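Local coordinates for protein E (Haemophilus influenzae, PDB 3ZH5), which acts as a multifunctional surface adhesin that binds host epithelial cells and the host proteins vitronectin, laminin and plasminogen, aiding serum resistance and immune evasion, at residues S109-P112 and D113-L116; A120-I123 and C124-G128. All blocks are in the same frame, centred on the assembly; numbering follows the deposited sequence.

Contact 1: S109-P112 and D113-L116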
loop_
_atom_site.group_PDB
_atom_site.type_symbol
_atom_site.label_atom_id
_atom_site.label_comp_id
_atom_site.label_asym_id
_atom_site.label_seq_id
_atom_site.Cartn_x
_atom_site.Cartn_y
_atom_site.Cartn_z
ATOM N N SER A 109 9.666 -11.297 -5.514
ATOM C CA SER A 109 9.814 -12.272 -4.472
ATOM C C SER A 109 10.481 -11.469 -3.329
ATOM O O SER A 109 11.591 -11.025 -3.478
ATOM C CB SER A 109 10.701 -13.397 -4.960
ATOM O OG SER A 109 10.821 -14.416 -4.001
ATOM N N LEU A 110 9.764 -11.269 -2.222
ATOM C CA LEU A 110 10.181 -10.346 -1.178
ATOM C C LEU A 110 11.427 -10.842 -0.510
ATOM O O LEU A 110 11.699 -12.036 -0.474
ATOM C CB LEU A 110 9.072 -10.164 -0.130
ATOM C CG LEU A 110 7.839 -9.447 -0.709
ATOM C CD1 LEU A 110 6.719 -9.457 0.315
ATOM C CD2 LEU A 110 8.177 -8.010 -1.084
ATOM N N THR A 111 12.180 -9.920 0.062
ATOM C CA THR A 111 13.400 -10.309 0.712
ATOM C C THR A 111 13.438 -9.661 2.110
ATOM O O THR A 111 12.913 -8.569 2.320
ATOM C CB THR A 111 14.631 -9.950 -0.188
ATOM O OG1 THR A 111 15.833 -10.418 0.433
ATOM C CG2 THR A 111 14.739 -8.449 -0.381
ATOM N N PRO A 112 14.066 -10.335 3.075
ATOM C CA PRO A 112 14.073 -9.772 4.427
ATOM C C PRO A 112 14.584 -8.340 4.511
ATOM O O PRO A 112 15.244 -7.809 3.608
ATOM C CB PRO A 112 15.019 -10.703 5.193
ATOM C CG PRO A 112 14.893 -11.994 4.498
ATOM C CD PRO A 112 14.738 -11.644 3.027
ATOM N N ASP A 113 14.247 -7.718 5.626
ATOM C CA ASP A 113 14.774 -6.412 5.986
ATOM C C ASP A 113 14.359 -5.346 5.000
ATOM O O ASP A 113 15.173 -4.550 4.520
ATOM C CB ASP A 113 16.285 -6.438 6.075
ATOM C CG ASP A 113 16.799 -5.323 6.920
ATOM O OD1 ASP A 113 16.059 -4.971 7.862
ATOM O OD2 ASP A 113 17.894 -4.795 6.635
ATOM N N THR A 114 13.085 -5.350 4.671
ATOM C CA THR A 114 12.543 -4.431 3.648
ATOM C C THR A 114 11.115 -4.109 4.062
ATOM O O THR A 114 10.513 -4.854 4.832
ATOM C CB THR A 114 12.486 -5.016 2.201
ATOM O OG1 THR A 114 11.431 -5.981 2.132
ATOM C CG2 THR A 114 13.785 -5.670 1.786
ATOM N N THR A 115 10.573 -3.008 3.552
ATOM C CA THR A 115 9.312 -2.513 4.080
ATOM C C THR A 115 8.208 -3.491 3.754
ATOM O O THR A 115 7.308 -3.781 4.572
ATOM C CB THR A 115 8.918 -1.128 3.553
ATOM O OG1 THR A 115 9.915 -0.165 3.930
ATOM C CG2 THR A 115 7.593 -0.713 4.144
ATOM N N LEU A 116 8.228 -4.015 2.542
ATOM C CA LEU A 116 7.105 -4.846 2.162
ATOM C C LEU A 116 7.202 -6.245 2.771
ATOM O O LEU A 116 6.173 -6.907 2.990
ATOM C CB LEU A 116 6.958 -4.858 0.649
ATOM C CG LEU A 116 6.250 -3.574 0.204
ATOM C CD1 LEU A 116 6.187 -3.432 -1.316
ATOM C CD2 LEU A 116 4.866 -3.582 0.775
HETATM O O HOH W 1 11.492 -7.452 -0.328
#
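Two threonines meet at the N-cap of helix 115-128 through different chi1 wells. In T114 the torsion of 73° sets OG1 between the backbone N and the carbonyl carbon, and CG2 beside the N; in T111, where OG1 is anti to the N (chi1 -176°), it is CG2 that takes the position between N and carbonyl. The two methyls therefore touch, CG2 of T111 to CG2 of T114 at 3.7 Å, with the side chains at about a right angle. T114 is the N-cap residue, its OG1 accepting from the backbone N of Y117, a task for which a short hydroxyl side chain is well suited. The same OG1 accepts a hydrogen bond from a water 2.9 Å away, and that water accepts from T111 N at 2.6 Å, bridging the two sides of the turn. P112, with its restricted phi, and D113, with positive phi (63°), reverse the chain between strand 106-109 and the helix. D113 O receives a hydrogen bond from K21 NZ. Two leucines add apolar packing, each also leaning on L80 of strand 79-88: L110 CD2 lies 3.8 Å from L116 CB, while L110 CD1 sits 3.7 Å from L116 O.

Contact 2: A120-I123 and C124-G128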
loop_
_atom_site.group_PDB
_atom_site.type_symbol
_atom_site.label_atom_id
_atom_site.label_comp_id
_atom_site.label_asym_id
_atom_site.label_seq_id
_atom_site.Cartn_x
_atom_site.Cartn_y
_atom_site.Cartn_z
ATOM N N ALA A 120 4.298 -8.439 4.766
ATOM C CA ALA A 120 3.962 -9.837 4.543
ATOM C C ALA A 120 4.036 -10.662 5.847
ATOM O O ALA A 120 3.174 -11.512 6.100
ATOM C CB ALA A 120 4.837 -10.427 3.476
ATOM N N GLN A 121 5.027 -10.391 6.686
ATOM C CA GLN A 121 5.092 -11.074 7.986
ATOM C C GLN A 121 3.852 -10.789 8.792
ATOM O O GLN A 121 3.297 -11.688 9.445
ATOM C CB GLN A 121 6.325 -10.604 8.792
ATOM C CG GLN A 121 7.600 -10.850 8.047
ATOM C CD GLN A 121 8.403 -12.000 8.623
ATOM O OE1 GLN A 121 9.308 -11.792 9.450
ATOM N NE2 GLN A 121 8.093 -13.223 8.177
ATOM N N ILE A 122 3.403 -9.541 8.778
ATOM C CA ILE A 122 2.236 -9.183 9.570
ATOM C C ILE A 122 0.981 -9.777 8.969
ATOM O O ILE A 122 0.154 -10.349 9.681
ATOM C CB ILE A 122 2.061 -7.696 9.625
ATOM C CG1 ILE A 122 3.260 -7.097 10.416
ATOM C CG2 ILE A 122 0.759 -7.298 10.341
ATOM C CD1 ILE A 122 3.311 -5.575 10.496
ATOM N N ILE A 123 0.832 -9.634 7.653
ATOM C CA ILE A 123 -0.403 -10.112 7.033
ATOM C C ILE A 123 -0.505 -11.617 7.170
ATOM O O ILE A 123 -1.558 -12.149 7.575
ATOM C CB ILE A 123 -0.534 -9.704 5.570
ATOM C CG1 ILE A 123 -0.972 -8.259 5.488
ATOM C CG2 ILE A 123 -1.647 -10.554 4.849
ATOM C CD1 ILE A 123 -0.665 -7.670 4.145
ATOM N N CYS A 124 0.584 -12.307 6.873
ATOM C CA CYS A 124 0.553 -13.757 6.879
ATOM C C CYS A 124 0.343 -14.310 8.275
ATOM O O CYS A 124 -0.393 -15.267 8.446
ATOM C CB CYS A 124 1.805 -14.322 6.229
ATOM S SG CYS A 124 1.876 -13.810 4.461
ATOM N N ALA A 125 0.990 -13.699 9.271
ATOM C CA ALA A 125 0.768 -14.095 10.650
ATOM C C ALA A 125 -0.685 -13.977 11.078
ATOM O O ALA A 125 -1.141 -14.780 11.901
ATOM C CB ALA A 125 1.631 -13.263 11.582
ATOM N N ASN A 126 -1.396 -12.954 10.609
ATOM C CA ASN A 126 -2.742 -12.725 11.131
ATOM C C ASN A 126 -3.894 -13.233 10.230
ATOM O O ASN A 126 -4.985 -13.456 10.738
ATOM C CB ASN A 126 -2.955 -11.262 11.465
ATOM C CG ASN A 126 -2.102 -10.820 12.682
ATOM O OD1 ASN A 126 -2.557 -10.802 13.822
ATOM N ND2 ASN A 126 -0.834 -10.500 12.414
ATOM N N TYR A 127 -3.608 -13.387 8.946
ATOM C CA TYR A 127 -4.621 -13.736 7.945
ATOM C C TYR A 127 -4.284 -15.022 7.181
ATOM O O TYR A 127 -5.191 -15.766 6.800
ATOM C CB TYR A 127 -4.801 -12.583 6.969
ATOM C CG TYR A 127 -5.305 -11.286 7.571
ATOM C CD1 TYR A 127 -4.430 -10.395 8.201
ATOM C CD2 TYR A 127 -6.652 -10.952 7.514
ATOM C CE1 TYR A 127 -4.877 -9.218 8.718
ATOM C CE2 TYR A 127 -7.113 -9.760 8.041
ATOM C CZ TYR A 127 -6.220 -8.904 8.652
ATOM O OH TYR A 127 -6.667 -7.724 9.188
ATOM N N GLY A 128 -2.996 -15.276 6.952
ATOM C CA GLY A 128 -2.517 -16.543 6.407
ATOM C C GLY A 128 -2.565 -17.650 7.458
ATOM O O GLY A 128 -2.555 -18.841 7.149
#
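The Y127 ring turns an edge to I123 O, which lies near the ring plane, 3.4 Å from Y127 CD1; beyond the helix, the Y127 side chain packs on I32 and V34, and its OH makes a weak hydrogen bond to S29. The N126 amide also has a carbonyl oxygen near its plane: I122 O lies 5° out of it, and ND2 donates to that oxygen on a lone pair at 2.9 Å, nearly straight at 173°. With chi1 at -69°, CG of N126 stands beside its own backbone N, and the amide folds back along the helix next to I122. N126 N also donates to I122 O, giving that carbonyl two donors from one residue. Earlier in the helix the pattern is regular, C124 N bonding to A120 O at 2.8 Å and A125 N to Q121 O at 3.1 Å. I123 O then receives Y127 N at 2.8 Å and, weakly, G128 N at 3.5 Å, the five-residue spacing of a pi-type turn. The small A120, branched I123 and C124 suit the buried side, where all three touch L73 and I123 also reaches I27, V42 and F44. Q121, on an exposed position, has a side chain long enough to carry NE2 to Y78 OH. The whole is an alpha-helix, widened at 124-128, packed on an antiparallel sheet and tied by the C124-C75 disulfide just after strand 64-74.

Overall arrangement
Both contacts involve helix 115-128: contact 1 leads into it from strand 106-109, and contact 2 follows later along its length, their centres about 14 Å apart. They meet where L110 CD1 packs against A120 CB at 3.8 Å, so the leucine entering the turn also lies against the helix it precedes. Contact 1 is a surface turn with no fully buried residue, relying on a water, one threonine hydroxyl, a methyl contact and leucine packing. Contact 2 is partly buried, combining main-chain helix bonds with apolar side chains against the sheet and a disulfide, while its polar amides occupy exposed positions.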